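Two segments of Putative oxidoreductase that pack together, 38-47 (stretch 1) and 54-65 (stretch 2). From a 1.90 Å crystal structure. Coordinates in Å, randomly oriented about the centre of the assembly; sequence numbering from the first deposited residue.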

# COMPACT_ATOMS: atom_id res chain seq x y z
N PHE B 38 -11.26 2.08 14.29
CA PHE B 38 -11.66 0.80 13.70
C PHE B 38 -11.79 -0.27 14.77
O PHE B 38 -10.81 -0.62 15.43
N LEU B 39 -13.00 -0.78 14.95
CA LEU B 39 -13.26 -1.81 15.94
C LEU B 39 -12.76 -3.15 15.43
O LEU B 39 -12.87 -3.45 14.24
N PRO B 40 -12.21 -3.98 16.32
CA PRO B 40 -11.69 -5.30 15.94
C PRO B 40 -12.70 -6.18 15.20
O PRO B 40 -12.32 -6.98 14.35
N ASP B 41 -13.98 -6.02 15.51
CA ASP B 41 -15.02 -6.82 14.87
C ASP B 41 -15.48 -6.29 13.51
O ASP B 41 -16.43 -6.81 12.93
N GLY B 42 -14.82 -5.25 13.02
CA GLY B 42 -15.19 -4.70 11.72
C GLY B 42 -15.91 -3.36 11.77
O GLY B 42 -15.85 -2.59 10.82
N GLY B 43 -16.59 -3.08 12.88
CA GLY B 43 -17.30 -1.82 13.00
C GLY B 43 -16.37 -0.62 12.90
O GLY B 43 -15.15 -0.76 12.90
N MET B 44 -16.95 0.57 12.84
CA MET B 44 -16.16 1.79 12.74
C MET B 44 -16.79 2.91 13.55
O MET B 44 -17.97 3.21 13.39
N LEU B 45 -16.00 3.53 14.43
CA LEU B 45 -16.50 4.64 15.23
C LEU B 45 -16.11 5.94 14.53
O LEU B 45 -14.99 6.09 14.03
N ILE B 46 -17.05 6.87 14.48
CA ILE B 46 -16.83 8.15 13.82
C ILE B 46 -17.18 9.27 14.77
O ILE B 46 -18.32 9.35 15.24
N ALA B 47 -16.22 10.14 15.06
CA ALA B 47 -16.48 11.27 15.96
C ALA B 47 -16.94 12.48 15.15
O ALA B 47 -16.21 12.97 14.29
N ARG B 54 -20.53 8.21 16.21
CA ARG B 54 -21.37 7.30 15.44
C ARG B 54 -20.71 5.95 15.25
O ARG B 54 -19.49 5.83 15.28
N LEU B 55 -21.55 4.94 15.05
CA LEU B 55 -21.08 3.58 14.81
C LEU B 55 -21.60 3.17 13.44
O LEU B 55 -22.80 3.20 13.19
N PHE B 56 -20.68 2.83 12.54
CA PHE B 56 -21.08 2.38 11.21
C PHE B 56 -20.73 0.90 11.18
O PHE B 56 -19.57 0.52 11.39
N ARG B 57 -21.74 0.07 10.95
CA ARG B 57 -21.54 -1.37 10.93
C ARG B 57 -22.58 -2.03 10.04
O ARG B 57 -23.77 -1.73 10.15
N GLU B 58 -22.14 -2.91 9.16
CA GLU B 58 -23.05 -3.62 8.27
C GLU B 58 -23.99 -2.66 7.54
O GLU B 58 -25.20 -2.87 7.51
N GLY B 59 -23.42 -1.61 6.97
CA GLY B 59 -24.21 -0.64 6.23
C GLY B 59 -25.19 0.21 7.02
O GLY B 59 -26.02 0.90 6.43
N ARG B 60 -25.11 0.18 8.35
CA ARG B 60 -26.02 0.98 9.17
C ARG B 60 -25.30 1.95 10.10
O ARG B 60 -24.30 1.60 10.73
N LEU B 61 -25.83 3.16 10.18
CA LEU B 61 -25.27 4.19 11.05
C LEU B 61 -26.12 4.31 12.30
O LEU B 61 -27.33 4.47 12.22
N SER B 62 -25.47 4.25 13.46
CA SER B 62 -26.17 4.37 14.73
C SER B 62 -25.37 5.30 15.63
O SER B 62 -24.26 5.71 15.28
N THR B 63 -25.94 5.63 16.78
CA THR B 63 -25.25 6.50 17.73
C THR B 63 -24.61 5.65 18.83
O THR B 63 -25.30 4.98 19.60
N TYR B 64 -23.28 5.67 18.87
CA TYR B 64 -22.52 4.91 19.85
C TYR B 64 -22.61 5.64 21.19
O TYR B 64 -22.77 5.01 22.24
N ALA B 65 -22.49 6.96 21.14
CA ALA B 65 -22.56 7.77 22.34
C ALA B 65 -22.79 9.23 21.99
O ALA B 65 -22.47 9.69 20.89

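Strand 54-57 lies antiparallel to strand 44-47, and side chains alternate between the two faces of the sheet: Arg54 and Phe56 share one face with Met44 and Ile46, while Leu55 and Leu45 occupy the other.

Arg54 sits opposite Ile46 in a hydrogen-bonded pair, its N donating to Ile46 O at 2.7 Å and its O accepting from Ile46 N at 2.8 Å. The side chains begin side by side, Arg54 CB lying 4.2 Å from Ile46 CB, so the two start in contact at their CB atoms. Three successive m rotamers then lead the guanidinium away from stretch 1, and Arg54 NE makes a weak hydrogen bond to Ser62 O of its own stretch at 3.4 Å. Arginine suits the place because its CB can lie beside Ile46 while its charged end leaves the contact.

Leu55 turns to the other face with chi1 t and chi2 p. Its CD1 meets Leu45 CD2 at 3.9 Å and Leu39 CD1 at 3.7 Å, and both of these leucines are m,t. Gly43 lies beside this cluster; a CB there would come within 3.0 Å of Leu39 CD1 and crowd Leu55 CD1, so the bare backbone leaves room for the leucines.

Phe56 pairs with Met44 through two backbone bonds, Phe56 N to Met44 O at 2.9 Å and Met44 N to Phe56 O at 3.0 Å. Its chi1 is t, and the ring leads away from stretch 1, leaving Phe56 CB to pack against Ile46 CD1 at 4.2 Å.

The CA-to-CB bond of Arg57, an exposed residue, points sideways, and the chain runs out extended, chi1 to chi3 all t. Its CG approaches Gly43 CA at 4.3 Å, while Asp41 OD2 lies over one face of the guanidinium, 4.0 Å from Arg57 NE. The opposite charges attract, but no N-H points at the oxygen and the pair falls short of a salt bridge.

Glu58 and Gly59 form the middle of a type I' turn and do not touch stretch 1; positive phi at both positions suits this turn, and glycine adopts it readily. The returning strand contributes little; its one contact is Leu61, with chi1 between wells at -105°, whose CD2 reaches Ile46 CD1 at 4.3 Å.

At the corner, Tyr64 points toward stretch 1 with chi1 t. Leu45 CD2 rests over its ring face, 3.9 Å from the centroid of the Tyr64 ring in a CH-pi contact. The buried aromatic offers a broad apolar surface to the leucine, while its hydroxyl is hydrogen-bonded elsewhere in the structure.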

# COMPACT_ATOMS: atom_id res chain seq x y z
CB PHE B 38 -10.63 0.39 12.65
CG PHE B 38 -10.47 1.39 11.53
CD1 PHE B 38 -11.32 1.36 10.43
CD2 PHE B 38 -9.49 2.37 11.59
CE1 PHE B 38 -11.20 2.31 9.41
CE2 PHE B 38 -9.36 3.33 10.58
CZ PHE B 38 -10.22 3.29 9.49
CB LEU B 39 -14.76 -1.90 16.23
CG LEU B 39 -15.40 -0.67 16.88
CD1 LEU B 39 -16.91 -0.82 16.91
CD2 LEU B 39 -14.85 -0.49 18.28
CB PRO B 40 -11.25 -5.90 17.28
CG PRO B 40 -12.12 -5.20 18.29
CD PRO B 40 -12.12 -3.78 17.78
CB ASP B 41 -16.23 -6.96 15.80
CG ASP B 41 -16.62 -5.64 16.43
OD1 ASP B 41 -15.89 -5.16 17.32
OD2 ASP B 41 -17.67 -5.08 16.03
CB MET B 44 -16.06 2.21 11.27
CG MET B 44 -15.12 3.36 10.99
SD MET B 44 -15.14 3.79 9.23
CE MET B 44 -14.86 2.19 8.51
CB LEU B 45 -15.90 4.60 16.64
CG LEU B 45 -16.27 3.38 17.48
CD1 LEU B 45 -15.61 3.48 18.86
CD2 LEU B 45 -17.79 3.30 17.63
CB ILE B 46 -17.74 8.29 12.58
CG1 ILE B 46 -17.61 7.06 11.68
CG2 ILE B 46 -17.37 9.56 11.81
CD1 ILE B 46 -18.69 6.98 10.60
CB ALA B 47 -15.22 11.61 16.75
CB ARG B 54 -21.68 7.90 14.06
CG ARG B 54 -22.23 9.31 14.09
CD ARG B 54 -23.57 9.37 14.82
NE ARG B 54 -24.66 8.85 14.00
CZ ARG B 54 -25.15 9.46 12.93
NH1 ARG B 54 -24.65 10.62 12.53
NH2 ARG B 54 -26.17 8.92 12.27
CB LEU B 55 -21.64 2.60 15.84
CG LEU B 55 -21.44 1.11 15.48
CD1 LEU B 55 -19.96 0.75 15.59
CD2 LEU B 55 -22.26 0.22 16.40
CB PHE B 56 -20.33 3.12 10.12
CG PHE B 56 -20.81 2.78 8.73
CD1 PHE B 56 -22.09 3.14 8.33
CD2 PHE B 56 -19.99 2.09 7.85
CE1 PHE B 56 -22.56 2.80 7.06
CE2 PHE B 56 -20.45 1.74 6.58
CZ PHE B 56 -21.74 2.10 6.19
CB ARG B 57 -21.66 -1.91 12.36
CG ARG B 57 -21.28 -3.36 12.54
CD ARG B 57 -21.76 -3.86 13.89
NE ARG B 57 -21.26 -5.20 14.20
CZ ARG B 57 -21.73 -5.97 15.18
NH1 ARG B 57 -22.72 -5.53 15.95
NH2 ARG B 57 -21.21 -7.17 15.40
CB GLU B 58 -23.85 -4.65 9.06
CG GLU B 58 -23.03 -5.84 9.54
CD GLU B 58 -23.76 -6.67 10.57
OE1 GLU B 58 -25.01 -6.64 10.59
OE2 GLU B 58 -23.08 -7.37 11.36
CB ARG B 60 -26.94 0.07 9.99
CG ARG B 60 -28.00 0.84 10.78
CD ARG B 60 -29.34 0.10 10.78
NE ARG B 60 -29.37 -1.01 11.72
CZ ARG B 60 -30.08 -2.12 11.54
NH1 ARG B 60 -30.81 -2.28 10.44
NH2 ARG B 60 -30.07 -3.08 12.46
CB LEU B 61 -25.26 5.55 10.34
CG LEU B 61 -23.95 6.13 9.80
CD1 LEU B 61 -24.20 7.59 9.40
CD2 LEU B 61 -22.86 6.05 10.86
CB SER B 62 -26.32 3.00 15.39
OG SER B 62 -25.06 2.46 15.73
CB THR B 63 -26.20 7.52 18.36
OG1 THR B 63 -26.72 8.38 17.34
CG2 THR B 63 -25.47 8.36 19.40
CB TYR B 64 -21.06 4.82 19.41
CG TYR B 64 -20.18 4.04 20.35
CD1 TYR B 64 -20.24 2.64 20.40
CD2 TYR B 64 -19.28 4.69 21.19
CE1 TYR B 64 -19.42 1.93 21.27
CE2 TYR B 64 -18.46 3.99 22.06
CZ TYR B 64 -18.53 2.61 22.10
OH TYR B 64 -17.70 1.91 22.95
CB ALA B 65 -21.27 7.64 23.14